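Local coordinates for protein probable glutamine synthetase (Pseudomonas aeruginosa, PDB 4HPP) that belongs to the glutamine synthetase family and binds a magnesium ion and a glutamic acid in a pocket of its catalytic domain, at residues E133-L139 and L218-F222. Residues are numbered along the deposited sequence.
Sequences EFSLLGL and LRTCF. With MG (magnesium ion), chain B; GLU (glutamic acid), chain D.
An antiparallel strand pairing joins the C-terminal end of strand 124-137, in the glutamine synthetase catalytic domain, to the short strand 219-221 that follows helix 196-216. The axes approach to 4.6 Å at 148°. Ser135-Cys221 and Leu137-Arg219 are hydrogen-bonded pairs, with Leu136-Thr220 the non-hydrogen-bonded pair between them. Four bonds close the register: Ser135 N to Cys221 O (2.7 Å), Cys221 N to Ser135 O (2.9 Å), Leu137 N to Arg219 O (2.7 Å) and Arg219 N to Leu137 O (2.8 Å). Leu136 and Thr220 share one face, Thr220 against helix 196-216 and Leu136 against Phe159; Ser135, Cys221, Leu137 and Arg219 line the other, where Leu137 CB lies over the Arg219 guanidinium. Gly138, whose phi/psi of 114/8 would jam a CB against the preceding carbonyl, ends the pairing; Leu139 CD2 lies 3.5 Å from Leu218 CD1. At the opposite end, Phe134 sets CB over the Phe222 ring, 3.6 Å from its centroid, in a CH-pi contact. The m, t side chain of Glu133 carries its carboxylate to the ligand pocket: OE1 accepts a 2.8 Å hydrogen bond from N of the bound glutamic acid, and OE2 ligates magnesium at 2.2 Å, alongside Glu180 and Glu187.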
loop_
_atom_site.group_PDB
_atom_site.type_symbol
_atom_site.label_atom_id
_atom_site.label_comp_id
_atom_site.label_asym_id
_atom_site.label_seq_id
_atom_site.Cartn_x
_atom_site.Cartn_y
_atom_site.Cartn_z
ATOM N N GLU A 133 -31.402 12.174 -15.889
ATOM C CA GLU A 133 -30.814 12.548 -14.628
ATOM C C GLU A 133 -30.391 11.269 -13.867
ATOM O O GLU A 133 -31.016 10.204 -14.001
ATOM C CB GLU A 133 -31.750 13.418 -13.826
ATOM C CG GLU A 133 -31.921 14.842 -14.352
ATOM C CD GLU A 133 -33.151 15.530 -13.755
ATOM O OE1 GLU A 133 -33.990 14.836 -13.101
ATOM O OE2 GLU A 133 -33.294 16.772 -13.960
ATOM N N PHE A 134 -29.304 11.366 -13.105
ATOM C CA PHE A 134 -28.794 10.218 -12.383
ATOM C C PHE A 134 -28.015 10.628 -11.124
ATOM O O PHE A 134 -27.592 11.811 -10.957
ATOM C CB PHE A 134 -27.929 9.343 -13.326
ATOM C CG PHE A 134 -26.668 10.051 -13.855
ATOM C CD1 PHE A 134 -26.709 10.815 -15.046
ATOM C CD2 PHE A 134 -25.439 9.904 -13.198
ATOM C CE1 PHE A 134 -25.596 11.437 -15.514
ATOM C CE2 PHE A 134 -24.313 10.528 -13.693
ATOM C CZ PHE A 134 -24.389 11.306 -14.826
ATOM N N SER A 135 -27.793 9.646 -10.273
ATOM C CA SER A 135 -27.012 9.801 -9.064
ATOM C C SER A 135 -25.689 9.261 -9.410
ATOM O O SER A 135 -25.616 8.207 -10.069
ATOM C CB SER A 135 -27.530 8.871 -7.928
ATOM O OG SER A 135 -28.752 9.322 -7.348
ATOM N N LEU A 136 -24.645 9.949 -8.949
ATOM C CA LEU A 136 -23.261 9.483 -9.027
ATOM C C LEU A 136 -22.776 9.159 -7.636
ATOM O O LEU A 136 -22.580 10.064 -6.825
ATOM C CB LEU A 136 -22.338 10.526 -9.690
ATOM C CG LEU A 136 -20.930 10.036 -10.039
ATOM C CD1 LEU A 136 -21.008 8.899 -11.027
ATOM C CD2 LEU A 136 -20.041 11.118 -10.622
ATOM N N LEU A 137 -22.591 7.863 -7.378
ATOM C CA LEU A 137 -22.161 7.343 -6.081
ATOM C C LEU A 137 -20.730 6.899 -6.090
ATOM O O LEU A 137 -20.225 6.299 -7.081
ATOM C CB LEU A 137 -23.049 6.172 -5.650
ATOM C CG LEU A 137 -24.532 6.518 -5.856
ATOM C CD1 LEU A 137 -25.425 5.308 -5.627
ATOM C CD2 LEU A 137 -24.838 7.689 -4.934
ATOM N N GLY A 138 -20.076 7.249 -4.983
ATOM C CA GLY A 138 -18.778 6.720 -4.605
ATOM C C GLY A 138 -17.730 7.805 -4.637
ATOM O O GLY A 138 -16.538 7.520 -4.553
ATOM N N LEU A 139 -18.146 9.056 -4.832
ATOM C CA LEU A 139 -17.148 10.061 -5.146
ATOM C C LEU A 139 -16.355 10.284 -3.885
ATOM O O LEU A 139 -16.887 10.191 -2.788
ATOM C CB LEU A 139 -17.749 11.359 -5.666
ATOM C CG LEU A 139 -18.440 11.367 -7.020
ATOM C CD1 LEU A 139 -19.141 12.749 -7.271
ATOM C CD2 LEU A 139 -17.412 11.040 -8.062
ATOM N N LEU A 218 -16.850 4.048 -9.707
ATOM C CA LEU A 218 -18.063 4.707 -9.238
ATOM C C LEU A 218 -19.274 3.915 -9.631
ATOM O O LEU A 218 -19.204 2.921 -10.344
ATOM C CB LEU A 218 -18.157 6.145 -9.757
ATOM C CG LEU A 218 -16.904 6.986 -9.419
ATOM C CD1 LEU A 218 -16.816 8.296 -10.196
ATOM C CD2 LEU A 218 -16.669 7.277 -7.929
ATOM N N ARG A 219 -20.413 4.351 -9.131
ATOM C CA ARG A 219 -21.686 3.771 -9.489
ATOM C C ARG A 219 -22.713 4.855 -9.907
ATOM O O ARG A 219 -22.690 6.028 -9.413
ATOM C CB ARG A 219 -22.214 3.056 -8.259
ATOM C CG ARG A 219 -21.689 1.652 -8.087
ATOM C CD ARG A 219 -22.218 1.086 -6.787
ATOM N NE ARG A 219 -21.678 1.890 -5.713
ATOM C CZ ARG A 219 -22.411 2.514 -4.805
ATOM N NH1 ARG A 219 -23.758 2.371 -4.826
ATOM N NH2 ARG A 219 -21.772 3.259 -3.868
ATOM N N THR A 220 -23.627 4.474 -10.795
ATOM C CA THR A 220 -24.716 5.359 -11.078
ATOM C C THR A 220 -26.056 4.816 -10.577
ATOM O O THR A 220 -26.289 3.598 -10.468
ATOM C CB THR A 220 -24.834 5.596 -12.575
ATOM O OG1 THR A 220 -24.886 4.337 -13.215
ATOM C CG2 THR A 220 -23.644 6.339 -13.107
ATOM N N CYS A 221 -26.988 5.714 -10.336
ATOM C CA CYS A 221 -28.345 5.277 -10.132
ATOM C C CYS A 221 -29.251 6.156 -10.957
ATOM O O CYS A 221 -29.195 7.399 -10.796
ATOM C CB CYS A 221 -28.719 5.318 -8.617
ATOM S SG CYS A 221 -30.465 4.961 -8.299
ATOM N N PHE A 222 -30.087 5.530 -11.810
ATOM C CA PHE A 222 -31.124 6.193 -12.604
ATOM C C PHE A 222 -32.548 5.916 -12.084
ATOM O O PHE A 222 -33.553 6.304 -12.714
ATOM C CB PHE A 222 -31.082 5.722 -14.041
ATOM C CG PHE A 222 -29.884 6.195 -14.834
ATOM C CD1 PHE A 222 -30.046 7.024 -15.911
ATOM C CD2 PHE A 222 -28.610 5.777 -14.524
ATOM C CE1 PHE A 222 -28.970 7.465 -16.626
ATOM C CE2 PHE A 222 -27.530 6.204 -15.267
ATOM C CZ PHE A 222 -27.710 7.042 -16.314
HETATM MG MG MG B . -33.212 18.542 -15.212
HETATM N N GLU D . -35.687 15.849 -11.168
HETATM C CA GLU D . -36.991 16.277 -11.817
HETATM C C GLU D . -37.879 15.138 -12.368
HETATM O O GLU D . -38.073 14.109 -11.731
HETATM C CB GLU D . -36.719 17.280 -12.930
HETATM C CG GLU D . -36.247 18.618 -12.430
HETATM C CD GLU D . -35.784 19.499 -13.543
HETATM O OE1 GLU D . -36.457 20.518 -13.762
HETATM O OE2 GLU D . -34.769 19.166 -14.203
HETATM O OXT GLU D . -38.423 15.199 -13.477
#